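PDB 2AFB: 2-keto-3-deoxygluconate kinase from Thermotoga maritima, which probably catalyses the phosphorylation of 2-keto-3-deoxygluconate at the expense of ATP, as a sugar kinase of the pfkB family. Local coordinates for residues 263-268 with 277-282; 273-278 with 306-311; 283-288 with 324-329; 292-297 with 317-322; 312-317 with 336-341. One frame throughout, in Å; residues are numbered along the deposited sequence.

Contact 1 of 5, residues 263-268 with 277-282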
# COMPACT_ATOMS: atom_id res chain seq x y z
N TYR A 263 -20.50 -22.33 9.06
CA TYR A 263 -20.21 -23.73 9.19
C TYR A 263 -20.22 -24.31 7.81
O TYR A 263 -20.97 -23.83 6.95
CB TYR A 263 -21.24 -24.41 10.06
CG TYR A 263 -21.12 -24.00 11.50
CD1 TYR A 263 -21.77 -22.87 11.98
CD2 TYR A 263 -20.34 -24.75 12.38
CE1 TYR A 263 -21.66 -22.50 13.29
CE2 TYR A 263 -20.23 -24.40 13.70
CZ TYR A 263 -20.90 -23.27 14.15
OH TYR A 263 -20.79 -22.91 15.47
N TRP A 264 -19.38 -25.32 7.58
CA TRP A 264 -19.23 -25.88 6.23
C TRP A 264 -18.96 -27.37 6.30
O TRP A 264 -18.09 -27.84 7.07
CB TRP A 264 -18.07 -25.16 5.52
CG TRP A 264 -17.66 -25.67 4.18
CD1 TRP A 264 -16.63 -26.56 3.91
CD2 TRP A 264 -18.25 -25.33 2.91
NE1 TRP A 264 -16.56 -26.77 2.54
CE2 TRP A 264 -17.53 -26.03 1.91
CE3 TRP A 264 -19.30 -24.49 2.51
CZ2 TRP A 264 -17.86 -25.92 0.54
CZ3 TRP A 264 -19.58 -24.37 1.17
CH2 TRP A 264 -18.87 -25.08 0.20
N SER A 265 -19.67 -28.10 5.45
CA SER A 265 -19.51 -29.55 5.33
C SER A 265 -20.04 -29.97 3.98
O SER A 265 -20.65 -29.16 3.28
CB SER A 265 -20.26 -30.29 6.43
OG SER A 265 -21.65 -30.16 6.26
N VAL A 266 -19.77 -31.21 3.59
CA VAL A 266 -20.23 -31.71 2.27
C VAL A 266 -20.74 -33.11 2.38
O VAL A 266 -20.53 -33.77 3.41
CB VAL A 266 -19.13 -31.67 1.18
CG1 VAL A 266 -18.54 -30.25 1.09
CG2 VAL A 266 -18.00 -32.78 1.45
N MSE A 267 -21.46 -33.53 1.33
CA MSE A 267 -21.87 -34.89 1.22
C MSE A 267 -21.48 -35.41 -0.13
O MSE A 267 -21.69 -34.75 -1.14
CB MSE A 267 -23.38 -35.01 1.38
CG MSE A 267 -23.86 -36.46 1.38
SE MSE A 267 -25.74 -36.62 0.71
CE MSE A 267 -25.48 -35.91 -1.12
N VAL A 268 -20.99 -36.64 -0.16
CA VAL A 268 -20.77 -37.33 -1.42
C VAL A 268 -21.67 -38.52 -1.41
O VAL A 268 -21.62 -39.32 -0.49
CB VAL A 268 -19.28 -37.73 -1.58
CG1 VAL A 268 -19.08 -38.75 -2.68
CG2 VAL A 268 -18.45 -36.47 -1.84
N SER A 277 -18.93 -35.41 5.39
CA SER A 277 -17.64 -35.00 5.92
C SER A 277 -17.77 -34.46 7.33
O SER A 277 -18.85 -34.24 7.84
CB SER A 277 -17.05 -33.88 5.07
OG SER A 277 -17.80 -32.66 5.16
N ASN A 278 -16.64 -34.19 7.93
CA ASN A 278 -16.57 -33.32 9.07
C ASN A 278 -17.12 -31.92 8.73
O ASN A 278 -17.06 -31.46 7.59
CB ASN A 278 -15.12 -33.23 9.51
CG ASN A 278 -14.98 -32.60 10.86
OD1 ASN A 278 -15.43 -33.15 11.87
ND2 ASN A 278 -14.37 -31.41 10.90
N ARG A 279 -17.70 -31.29 9.74
CA ARG A 279 -18.27 -29.97 9.67
C ARG A 279 -17.34 -28.96 10.33
O ARG A 279 -16.96 -29.11 11.46
CB ARG A 279 -19.61 -29.98 10.40
CG ARG A 279 -20.41 -28.68 10.25
CD ARG A 279 -21.87 -28.93 10.68
NE ARG A 279 -22.57 -27.75 11.19
CZ ARG A 279 -22.54 -27.31 12.45
NH1 ARG A 279 -21.76 -27.88 13.39
NH2 ARG A 279 -23.27 -26.25 12.77
N TYR A 280 -17.00 -27.91 9.62
CA TYR A 280 -15.99 -26.97 10.08
C TYR A 280 -16.65 -25.63 10.41
O TYR A 280 -17.56 -25.18 9.72
CB TYR A 280 -14.94 -26.75 8.99
CG TYR A 280 -14.18 -27.98 8.58
CD1 TYR A 280 -13.03 -28.37 9.27
CD2 TYR A 280 -14.59 -28.76 7.50
CE1 TYR A 280 -12.29 -29.50 8.91
CE2 TYR A 280 -13.86 -29.89 7.12
CZ TYR A 280 -12.73 -30.26 7.84
OH TYR A 280 -12.03 -31.35 7.51
N GLU A 281 -16.16 -24.98 11.44
CA GLU A 281 -16.59 -23.62 11.70
C GLU A 281 -15.48 -22.71 11.18
O GLU A 281 -14.35 -22.85 11.58
CB GLU A 281 -16.82 -23.43 13.20
CG GLU A 281 -17.29 -22.04 13.56
CD GLU A 281 -17.36 -21.83 15.03
OE1 GLU A 281 -18.18 -22.52 15.66
OE2 GLU A 281 -16.60 -20.99 15.56
N ILE A 282 -15.78 -21.82 10.27
CA ILE A 282 -14.73 -21.11 9.55
C ILE A 282 -14.87 -19.63 9.82
O ILE A 282 -15.97 -19.08 9.64
CB ILE A 282 -14.89 -21.34 8.01
CG1 ILE A 282 -14.94 -22.85 7.73
CG2 ILE A 282 -13.79 -20.62 7.23
CD1 ILE A 282 -15.16 -23.18 6.26

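Contact 2 of 5, residues 273-278 with 306-311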
# COMPACT_ATOMS: atom_id res chain seq x y z
N GLN A 273 -25.15 -44.66 -1.53
CA GLN A 273 -24.90 -44.36 -0.12
C GLN A 273 -24.36 -42.99 0.12
O GLN A 273 -23.44 -42.54 -0.59
CB GLN A 273 -23.94 -45.36 0.51
CG GLN A 273 -24.42 -46.81 0.46
CD GLN A 273 -25.64 -47.07 1.35
OE1 GLN A 273 -25.76 -46.50 2.45
NE2 GLN A 273 -26.54 -47.93 0.89
N PRO A 274 -24.88 -42.32 1.15
CA PRO A 274 -24.36 -40.99 1.45
C PRO A 274 -23.14 -41.08 2.38
O PRO A 274 -23.00 -42.03 3.13
CB PRO A 274 -25.52 -40.31 2.17
CG PRO A 274 -26.21 -41.47 2.93
CD PRO A 274 -25.91 -42.74 2.11
N HIS A 275 -22.27 -40.08 2.26
CA HIS A 275 -21.04 -39.94 3.02
C HIS A 275 -20.89 -38.49 3.40
O HIS A 275 -20.64 -37.68 2.52
CB HIS A 275 -19.87 -40.37 2.13
CG HIS A 275 -19.94 -41.79 1.73
ND1 HIS A 275 -20.52 -42.19 0.54
CD2 HIS A 275 -19.61 -42.92 2.40
CE1 HIS A 275 -20.50 -43.51 0.48
NE2 HIS A 275 -19.95 -43.98 1.59
N PHE A 276 -21.03 -38.18 4.69
CA PHE A 276 -20.91 -36.82 5.20
C PHE A 276 -19.53 -36.56 5.77
O PHE A 276 -19.00 -37.40 6.47
CB PHE A 276 -21.99 -36.54 6.27
CG PHE A 276 -23.39 -36.67 5.72
CD1 PHE A 276 -24.02 -35.59 5.10
CD2 PHE A 276 -24.06 -37.89 5.76
CE1 PHE A 276 -25.31 -35.72 4.57
CE2 PHE A 276 -25.33 -38.03 5.22
CZ PHE A 276 -25.95 -36.95 4.63
N SER A 277 -18.93 -35.41 5.39
CA SER A 277 -17.64 -35.00 5.92
C SER A 277 -17.77 -34.46 7.33
O SER A 277 -18.85 -34.24 7.84
CB SER A 277 -17.05 -33.88 5.07
OG SER A 277 -17.80 -32.66 5.16
N ASN A 278 -16.64 -34.19 7.93
CA ASN A 278 -16.57 -33.32 9.07
C ASN A 278 -17.12 -31.92 8.73
O ASN A 278 -17.06 -31.46 7.59
CB ASN A 278 -15.12 -33.23 9.51
CG ASN A 278 -14.98 -32.60 10.86
OD1 ASN A 278 -15.43 -33.15 11.87
ND2 ASN A 278 -14.37 -31.41 10.90
N PHE A 306 -10.33 -42.39 -4.99
CA PHE A 306 -10.45 -42.27 -3.52
C PHE A 306 -11.68 -43.05 -3.16
O PHE A 306 -12.61 -43.09 -3.95
CB PHE A 306 -10.70 -40.82 -3.04
CG PHE A 306 -9.47 -39.93 -3.03
CD1 PHE A 306 -8.21 -40.42 -3.30
CD2 PHE A 306 -9.62 -38.57 -2.75
CE1 PHE A 306 -7.08 -39.54 -3.28
CE2 PHE A 306 -8.53 -37.70 -2.74
CZ PHE A 306 -7.26 -38.16 -2.99
N ASP A 307 -11.71 -43.68 -1.98
CA ASP A 307 -12.99 -44.22 -1.53
C ASP A 307 -13.96 -43.08 -1.25
O ASP A 307 -13.57 -41.91 -1.14
CB ASP A 307 -12.87 -45.25 -0.38
CG ASP A 307 -12.43 -44.67 0.94
OD1 ASP A 307 -13.05 -43.72 1.45
OD2 ASP A 307 -11.47 -45.21 1.52
N SER A 308 -15.23 -43.42 -1.14
CA SER A 308 -16.30 -42.43 -1.08
C SER A 308 -16.22 -41.55 0.15
O SER A 308 -16.40 -40.35 0.05
CB SER A 308 -17.65 -43.12 -1.12
OG SER A 308 -17.82 -43.79 -2.34
N GLN A 309 -15.90 -42.15 1.30
CA GLN A 309 -15.74 -41.35 2.51
C GLN A 309 -14.55 -40.40 2.36
O GLN A 309 -14.66 -39.20 2.67
CB GLN A 309 -15.62 -42.22 3.77
CG GLN A 309 -15.81 -41.45 5.08
CD GLN A 309 -17.20 -40.74 5.19
OE1 GLN A 309 -18.23 -41.35 4.92
NE2 GLN A 309 -17.20 -39.46 5.58
N LYS A 310 -13.45 -40.90 1.82
CA LYS A 310 -12.27 -40.06 1.65
C LYS A 310 -12.52 -38.97 0.65
O LYS A 310 -12.02 -37.86 0.81
CB LYS A 310 -11.01 -40.87 1.29
CG LYS A 310 -9.86 -39.97 0.86
CD LYS A 310 -8.60 -40.72 0.57
CE LYS A 310 -7.33 -39.93 1.00
NZ LYS A 310 -6.81 -39.06 0.01
N LYS A 311 -13.32 -39.23 -0.37
CA LYS A 311 -13.70 -38.17 -1.29
C LYS A 311 -14.40 -37.02 -0.56
O LYS A 311 -14.22 -35.86 -0.92
CB LYS A 311 -14.69 -38.65 -2.35
CG LYS A 311 -14.09 -39.33 -3.50
CD LYS A 311 -15.13 -39.66 -4.56
CE LYS A 311 -14.69 -40.87 -5.37
NZ LYS A 311 -15.31 -40.85 -6.69
O HOH W 1 -20.75 -40.46 6.60

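Contact 3 of 5, residues 283-288 with 324-329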
# COMPACT_ATOMS: atom_id res chain seq x y z
N HIS A 283 -13.79 -18.98 10.28
CA HIS A 283 -13.66 -17.53 10.17
C HIS A 283 -13.09 -17.26 8.79
O HIS A 283 -11.93 -17.60 8.50
CB HIS A 283 -12.74 -16.92 11.23
CG HIS A 283 -13.34 -16.77 12.58
ND1 HIS A 283 -13.74 -17.85 13.35
CD2 HIS A 283 -13.57 -15.67 13.33
CE1 HIS A 283 -14.19 -17.41 14.51
NE2 HIS A 283 -14.09 -16.09 14.53
N ILE A 284 -13.90 -16.62 7.97
CA ILE A 284 -13.67 -16.47 6.57
C ILE A 284 -12.72 -15.31 6.21
O ILE A 284 -12.85 -14.22 6.75
CB ILE A 284 -15.07 -16.25 5.90
CG1 ILE A 284 -15.96 -17.50 6.12
CG2 ILE A 284 -14.94 -15.94 4.46
CD1 ILE A 284 -17.41 -17.28 5.78
N VAL A 285 -11.73 -15.56 5.34
CA VAL A 285 -10.91 -14.52 4.71
C VAL A 285 -11.54 -14.13 3.32
O VAL A 285 -11.74 -12.94 3.01
CB VAL A 285 -9.51 -15.02 4.44
CG1 VAL A 285 -8.73 -14.07 3.56
CG2 VAL A 285 -8.80 -15.32 5.75
N ASP A 286 -11.85 -15.14 2.52
CA ASP A 286 -12.46 -14.95 1.20
C ASP A 286 -13.19 -16.21 0.79
O ASP A 286 -12.57 -17.16 0.33
CB ASP A 286 -11.37 -14.62 0.16
CG ASP A 286 -11.94 -13.97 -1.15
OD1 ASP A 286 -13.16 -14.17 -1.51
OD2 ASP A 286 -11.12 -13.24 -1.79
N ARG A 287 -14.52 -16.20 0.91
CA ARG A 287 -15.32 -17.39 0.56
C ARG A 287 -15.47 -17.63 -0.94
O ARG A 287 -15.90 -18.71 -1.37
CB ARG A 287 -16.71 -17.34 1.19
CG ARG A 287 -17.79 -16.76 0.29
CD ARG A 287 -19.14 -16.69 1.01
NE ARG A 287 -20.18 -17.63 0.55
CZ ARG A 287 -21.51 -17.44 0.75
NH1 ARG A 287 -21.95 -16.35 1.38
NH2 ARG A 287 -22.41 -18.32 0.31
N VAL A 288 -15.16 -16.62 -1.75
CA VAL A 288 -15.25 -16.78 -3.21
C VAL A 288 -14.39 -17.99 -3.66
O VAL A 288 -13.24 -18.14 -3.23
CB VAL A 288 -14.85 -15.50 -4.00
CG1 VAL A 288 -14.95 -15.75 -5.52
CG2 VAL A 288 -15.79 -14.35 -3.61
N THR A 324 -9.97 -19.54 3.42
CA THR A 324 -8.86 -18.87 4.15
C THR A 324 -7.88 -18.14 3.24
O THR A 324 -6.94 -17.47 3.74
CB THR A 324 -8.01 -19.88 5.02
OG1 THR A 324 -7.27 -20.76 4.16
CG2 THR A 324 -8.93 -20.74 5.89
N ILE A 325 -8.08 -18.30 1.95
CA ILE A 325 -7.13 -17.85 0.90
C ILE A 325 -7.75 -16.72 0.05
O ILE A 325 -8.77 -16.97 -0.60
CB ILE A 325 -6.74 -19.05 0.03
CG1 ILE A 325 -6.01 -20.09 0.86
CG2 ILE A 325 -5.79 -18.72 -1.12
CD1 ILE A 325 -5.88 -21.38 0.12
N PRO A 326 -7.15 -15.49 0.09
CA PRO A 326 -7.56 -14.35 -0.73
C PRO A 326 -7.56 -14.70 -2.22
O PRO A 326 -6.71 -15.45 -2.67
CB PRO A 326 -6.49 -13.28 -0.43
CG PRO A 326 -5.94 -13.64 0.92
CD PRO A 326 -5.99 -15.14 0.96
N GLY A 327 -8.60 -14.26 -2.92
CA GLY A 327 -8.76 -14.53 -4.34
C GLY A 327 -9.73 -15.64 -4.64
O GLY A 327 -10.47 -16.09 -3.76
N ASP A 328 -9.74 -16.06 -5.91
CA ASP A 328 -10.73 -17.02 -6.40
C ASP A 328 -10.12 -18.45 -6.49
O ASP A 328 -10.83 -19.45 -6.47
CB ASP A 328 -11.26 -16.60 -7.80
CG ASP A 328 -12.14 -15.35 -7.79
OD1 ASP A 328 -12.10 -14.58 -6.84
OD2 ASP A 328 -12.87 -15.10 -8.79
N PHE A 329 -8.80 -18.53 -6.64
CA PHE A 329 -8.13 -19.80 -6.86
C PHE A 329 -7.55 -20.29 -5.52
O PHE A 329 -7.12 -19.50 -4.69
CB PHE A 329 -6.95 -19.55 -7.82
CG PHE A 329 -7.31 -19.31 -9.27
CD1 PHE A 329 -8.63 -19.20 -9.73
CD2 PHE A 329 -6.28 -19.12 -10.20
CE1 PHE A 329 -8.90 -18.96 -11.07
CE2 PHE A 329 -6.57 -18.89 -11.55
CZ PHE A 329 -7.88 -18.84 -11.98

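Contact 4 of 5, residues 292-297 with 317-322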
# COMPACT_ATOMS: atom_id res chain seq x y z
N ASP A 292 -16.14 -23.97 -5.83
CA ASP A 292 -15.39 -24.47 -6.99
C ASP A 292 -14.27 -25.37 -6.56
O ASP A 292 -13.95 -26.28 -7.28
CB ASP A 292 -14.88 -23.33 -7.89
CG ASP A 292 -15.99 -22.31 -8.19
OD1 ASP A 292 -17.10 -22.75 -8.59
OD2 ASP A 292 -15.76 -21.09 -8.00
N SER A 293 -13.64 -25.10 -5.42
CA SER A 293 -12.64 -25.96 -4.90
C SER A 293 -13.25 -27.29 -4.44
O SER A 293 -12.61 -28.33 -4.57
CB SER A 293 -11.85 -25.26 -3.80
OG SER A 293 -12.65 -25.04 -2.66
N PHE A 294 -14.46 -27.27 -3.89
CA PHE A 294 -15.18 -28.53 -3.61
C PHE A 294 -15.24 -29.37 -4.88
O PHE A 294 -14.88 -30.51 -4.87
CB PHE A 294 -16.59 -28.28 -3.06
CG PHE A 294 -17.43 -29.55 -2.97
CD1 PHE A 294 -17.10 -30.56 -2.12
CD2 PHE A 294 -18.53 -29.72 -3.80
CE1 PHE A 294 -17.83 -31.77 -2.08
CE2 PHE A 294 -19.29 -30.90 -3.77
CZ PHE A 294 -18.93 -31.92 -2.89
N ALA A 295 -15.75 -28.78 -5.95
CA ALA A 295 -15.89 -29.42 -7.25
C ALA A 295 -14.58 -29.97 -7.79
O ALA A 295 -14.54 -31.10 -8.28
CB ALA A 295 -16.48 -28.44 -8.27
N GLY A 296 -13.54 -29.14 -7.72
CA GLY A 296 -12.15 -29.50 -8.02
C GLY A 296 -11.69 -30.70 -7.25
O GLY A 296 -11.16 -31.70 -7.79
N ALA A 297 -11.93 -30.63 -5.96
CA ALA A 297 -11.48 -31.73 -5.11
C ALA A 297 -12.28 -33.03 -5.38
O ALA A 297 -11.75 -34.17 -5.35
CB ALA A 297 -11.59 -31.31 -3.65
N ALA A 317 -12.32 -30.72 3.34
CA ALA A 317 -11.07 -30.09 3.79
C ALA A 317 -10.55 -28.98 2.84
O ALA A 317 -10.21 -27.86 3.27
CB ALA A 317 -10.02 -31.13 4.02
N ALA A 318 -10.52 -29.30 1.57
CA ALA A 318 -10.01 -28.40 0.51
C ALA A 318 -10.82 -27.15 0.35
O ALA A 318 -10.27 -26.07 0.21
CB ALA A 318 -9.94 -29.13 -0.83
N SER A 319 -12.12 -27.30 0.36
CA SER A 319 -13.03 -26.22 0.18
C SER A 319 -13.17 -25.39 1.46
O SER A 319 -13.28 -24.19 1.37
CB SER A 319 -14.39 -26.71 -0.38
OG SER A 319 -15.02 -27.63 0.50
N CYS A 320 -13.07 -26.01 2.62
CA CYS A 320 -12.85 -25.27 3.87
C CYS A 320 -11.62 -24.35 3.79
O CYS A 320 -11.67 -23.16 4.10
CB CYS A 320 -12.69 -26.23 5.05
SG CYS A 320 -12.19 -25.43 6.63
N LEU A 321 -10.50 -24.92 3.39
CA LEU A 321 -9.24 -24.16 3.27
C LEU A 321 -9.33 -23.02 2.27
O LEU A 321 -8.80 -21.94 2.52
CB LEU A 321 -8.06 -25.08 2.96
CG LEU A 321 -7.60 -26.00 4.10
CD1 LEU A 321 -6.72 -27.12 3.60
CD2 LEU A 321 -6.85 -25.25 5.18
N LYS A 322 -10.03 -23.20 1.16
CA LYS A 322 -10.19 -22.10 0.21
C LYS A 322 -10.74 -20.86 0.94
O LYS A 322 -10.32 -19.75 0.66
CB LYS A 322 -11.12 -22.49 -0.98
CG LYS A 322 -11.42 -21.37 -1.98
CD LYS A 322 -10.18 -20.62 -2.47
CE LYS A 322 -10.43 -19.17 -2.92
NZ LYS A 322 -10.83 -18.14 -1.89

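Contact 5 of 5, residues 312-317 with 336-341. With CA (calcium ion), chain G.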
# COMPACT_ATOMS: atom_id res chain seq x y z
N ALA A 312 -15.26 -37.35 0.39
CA ALA A 312 -16.00 -36.34 1.12
C ALA A 312 -15.08 -35.58 2.04
O ALA A 312 -15.14 -34.36 2.08
CB ALA A 312 -17.16 -36.94 1.92
N GLU A 313 -14.21 -36.27 2.77
CA GLU A 313 -13.37 -35.60 3.76
C GLU A 313 -12.36 -34.70 3.06
O GLU A 313 -12.16 -33.55 3.47
CB GLU A 313 -12.62 -36.58 4.67
CG GLU A 313 -13.47 -37.45 5.56
CD GLU A 313 -14.41 -36.69 6.53
OE1 GLU A 313 -14.30 -35.44 6.75
OE2 GLU A 313 -15.26 -37.40 7.12
N PHE A 314 -11.72 -35.23 2.01
CA PHE A 314 -10.73 -34.50 1.24
C PHE A 314 -11.36 -33.24 0.62
O PHE A 314 -10.81 -32.13 0.71
CB PHE A 314 -10.16 -35.38 0.14
CG PHE A 314 -9.02 -34.75 -0.61
CD1 PHE A 314 -7.69 -34.96 -0.19
CD2 PHE A 314 -9.26 -34.02 -1.77
CE1 PHE A 314 -6.66 -34.39 -0.89
CE2 PHE A 314 -8.21 -33.45 -2.46
CZ PHE A 314 -6.92 -33.65 -2.03
N ALA A 315 -12.50 -33.41 -0.04
CA ALA A 315 -13.15 -32.25 -0.66
C ALA A 315 -13.71 -31.22 0.34
O ALA A 315 -13.65 -30.04 0.09
CB ALA A 315 -14.22 -32.69 -1.61
N ALA A 316 -14.28 -31.68 1.44
CA ALA A 316 -14.63 -30.74 2.54
C ALA A 316 -13.39 -29.99 3.05
O ALA A 316 -13.39 -28.76 3.18
CB ALA A 316 -15.32 -31.50 3.70
N ALA A 317 -12.32 -30.72 3.34
CA ALA A 317 -11.07 -30.09 3.79
C ALA A 317 -10.55 -28.98 2.84
O ALA A 317 -10.21 -27.86 3.27
CB ALA A 317 -10.02 -31.13 4.02
N GLU A 336 -1.35 -30.49 2.57
CA GLU A 336 -2.05 -29.53 3.42
C GLU A 336 -3.51 -29.91 3.62
O GLU A 336 -4.02 -29.89 4.74
CB GLU A 336 -1.96 -28.10 2.81
CG GLU A 336 -0.56 -27.49 3.04
CD GLU A 336 -0.24 -26.17 2.23
OE1 GLU A 336 -0.99 -25.83 1.27
OE2 GLU A 336 0.80 -25.51 2.55
N ILE A 337 -4.17 -30.26 2.53
CA ILE A 337 -5.54 -30.74 2.57
C ILE A 337 -5.66 -32.04 3.38
O ILE A 337 -6.53 -32.16 4.24
CB ILE A 337 -6.06 -30.97 1.12
CG1 ILE A 337 -5.93 -29.70 0.30
CG2 ILE A 337 -7.51 -31.55 1.13
CD1 ILE A 337 -6.25 -29.88 -1.13
N GLU A 338 -4.81 -33.02 3.09
CA GLU A 338 -4.86 -34.27 3.84
C GLU A 338 -4.66 -34.06 5.33
O GLU A 338 -5.29 -34.74 6.13
CB GLU A 338 -3.79 -35.25 3.37
CG GLU A 338 -4.12 -35.89 2.04
CD GLU A 338 -3.02 -36.82 1.52
OE1 GLU A 338 -1.85 -36.76 2.04
OE2 GLU A 338 -3.34 -37.62 0.59
N LYS A 339 -3.76 -33.14 5.68
CA LYS A 339 -3.45 -32.83 7.07
C LYS A 339 -4.70 -32.34 7.83
O LYS A 339 -4.96 -32.71 8.98
CB LYS A 339 -2.35 -31.75 7.12
CG LYS A 339 -1.86 -31.36 8.53
CD LYS A 339 -1.24 -32.54 9.27
CE LYS A 339 -0.97 -32.21 10.74
NZ LYS A 339 -0.03 -31.06 10.84
N LEU A 340 -5.51 -31.53 7.16
CA LEU A 340 -6.75 -31.05 7.75
C LEU A 340 -7.76 -32.20 7.85
O LEU A 340 -8.26 -32.50 8.91
CB LEU A 340 -7.33 -29.89 6.94
CG LEU A 340 -8.64 -29.34 7.49
CD1 LEU A 340 -8.51 -28.93 8.93
CD2 LEU A 340 -9.09 -28.22 6.62
N ALA A 341 -8.04 -32.85 6.72
CA ALA A 341 -8.94 -33.98 6.66
C ALA A 341 -8.60 -35.03 7.72
O ALA A 341 -9.48 -35.56 8.34
CB ALA A 341 -8.96 -34.61 5.23
CA CA G . -0.93 -38.37 0.26
O HOH W 2 1.06 -40.17 1.28

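Contact 1 of 5, residues 263-268 with 277-282
Trp264 and Tyr280 form a hydrogen-bonded antiparallel pair. Trp264 N donates to Tyr280 O at 2.8 Å, and Tyr280 N returns a straighter bond to Trp264 O, also 2.8 Å (167°). Further along, Ser277 N reaches Val266 O at 3.0 Å. The Ser277 hydroxyl is gripped twice: OG accepts from Val266 N at 2.9 Å and donates to Asn278 O from above that carbonyl plane. It thus takes up a strand N-H where strand 273-283 is interrupted. The two segments belong to a beta hairpin at one edge of the central sheet, with 273-283 as the outermost strand within the chain. Beyond the paired backbones, the Tyr263 ring lies between two side chains. Arg279 is extended, with CG anti to its backbone N (chi1 -173°), and its guanidinium lies flat on one ring face, centres 4.0 Å apart. Glu255 forms a salt bridge with Arg279 NE. On the opposite face Glu281 CG makes a CH-pi contact, 4.1 Å from the Tyr263 ring centroid. The Tyr263 hydroxyl also gives a weak bond to Glu281 OE1. On the other side of the sheet, Ile282 CD1 packs 3.6 Å from Trp264 CB, while the indole NE1 is bonded to Ser319.

Contact 2 of 5, residues 273-278 with 306-311
His275 points at the start of helix 308-322 and meets Ser308 and Gln309. Its CB lies 3.4 Å from Gln309 OE1. The same oxygen sits in the imidazole plane at the ring edge, 3.3 Å from His275 CD2. Farther out, Ser308 CB covers one ring face near the rim, 3.4 Å from His275 ND1 and 3.3 Å from His275 CE1. This is a CH-pi contact, and ND1 itself is bonded to Val268 O. The contact seats the N-terminal turn of the helix on the edge strand of the sheet. Asp307 is the N-cap: its OD1 accepts from Lys310 N. Gln309 bends at chi2 (59°), and its amide NE2 gives a bond of 2.9 Å to Phe276 O, arriving from above the carbonyl plane. A water links Gln309 OE1 to Phe276 N, and NE2 also bonds Glu313. An alanine in place of Gln309 would probably leave Phe276 O without this donor and open a gap at the edge of the imidazole. Ser308 OG turns to Glu270.

Contact 3 of 5, residues 283-288 with 324-329
Asp286 and Gly327 make the tight part of this contact between two loops. Asp286 CG lies anti to its backbone N (chi1 -162°), and OD2 takes the Gly327 N-H at 2.9 Å from above the carboxylate plane. Asp286 OD1 accepts from Val288 N at 3.2 Å, which closes an Asx turn. Each carboxylate oxygen therefore holds one backbone N-H, one in each loop. The Gly327 backbone angles would jam a CB against the preceding carbonyl. Close by, Val288 CG1 rests 3.4 Å from Asp328 OD1. The looser part lies around Val285, toward a neighbouring subunit. Val285 CG2 sits 3.5 Å from Thr324 O, and Val285 CG1 only grazes Pro326 CG at 3.9 Å. Ala106 of that neighbouring subunit packs on Val285, and its Arg109 bonds Thr324 O. Segment 283-288 leads into the GAGD signature of pfkB kinases, which in relatives forms an anion hole near the phosphate-transfer site. Asp286 OD2 and Asp328 OD1 stand 5.3 Å apart, and Arg24 forms salt bridges with both. Val288 O and Gly327 O face each other at 3.5 Å, and both accept from Lys322 NZ. Two like-charged carboxylates and two acceptor carbonyls would probably repel each other, so the positive charges of Arg24 and Lys322 are likely to help hold the loops together.

Contact 4 of 5, residues 292-297 with 317-322
Phe294 and Ser319 form the closest CA pair of the two helical segments, 4.9 Å apart. The helices run roughly antiparallel at 152°, and their axes come within 7.9 Å. They are the consecutive helices 290-304 and 308-322 of the ribokinase-like alpha/beta fold, a helical pair packed on a face of the central sheet, near one edge. Small residues allow the close spacing. Ser293 OG stands between its backbone N and carbonyl carbon (chi1 68°) and presses on the facing helix, 3.1 Å from Ser319 CA and 3.4 Å from Lys322 CB. It makes no hydrogen bond across the contact; its partner is Ala290 O, one turn back. Ser319 CB packs 3.8 Å from Phe294 CB, while its OG bonds Ala315 O and the Trp264 indole. The Phe294 ring leads away to Ala315 and Val266. Lys322 lends mainly its CB, and its bent chain carries NZ to nearby loop carbonyls. One turn on from Ser293, Ala297 CB and Ala318 CB meet at 3.9 Å.

Contact 5 of 5, residues 312-317 with 336-341
Phe314 offers a ring face to Ile337, whose CG2 methyl sits over the centre, 3.6 Å from the centroid and 14° off the normal, a CH-pi contact. Phe314 CG is anti to its backbone N (chi1 -174°), which starts the ring toward helix 334-341. This last helix lies across helix 308-322 at 112°, axes 8.4 Å apart. Ile337 CG2 also lies 3.4 Å from Phe314 O. Ala317 CB, the bump from helix 308-322, enters a hollow made by Ile337 O at 3.6 Å, Leu340 CD2 at 4.0 Å and Ala341 CB at 3.8 Å. Ala341 CB settles near Glu313 O, and Leu340 CD2 near Ala317 O. An alanine at Phe314 would probably open a gap under the Ile337 methyl and leave Phe306 without its edge-to-face partner. Glu338 CG nears the ring edge. Its two carboxylate oxygens bind a calcium ion with a water and His8 of the N-terminal histidine tag. No hydrogen bond joins the segments, so the joint rests on apolar fit, with metal binding at its margin.

Overall arrangement
Contacts 1 and 2 share strand 273-283, and their centres are 12 Å apart. Contacts 2, 4 and 5 all use helix 308-322: its first turn meets the edge strand, its middle helix 334-341, its last part helix 290-304. Contacts 4 and 5 lie closest, with centres 8 Å apart, and share Ala317. Contact 1 closes first, on the strand where contact 2 opens; contacts 2 and 3 overlap along the chain, contact 4 lies within the span of contact 3, and contact 5 closes last. Contacts 2 and 3 are farthest apart, 24 Å between centres. Together the five join the edge hairpin, the last three helices and their loops in the ribokinase-like fold; all but contact 2 touch a second subunit.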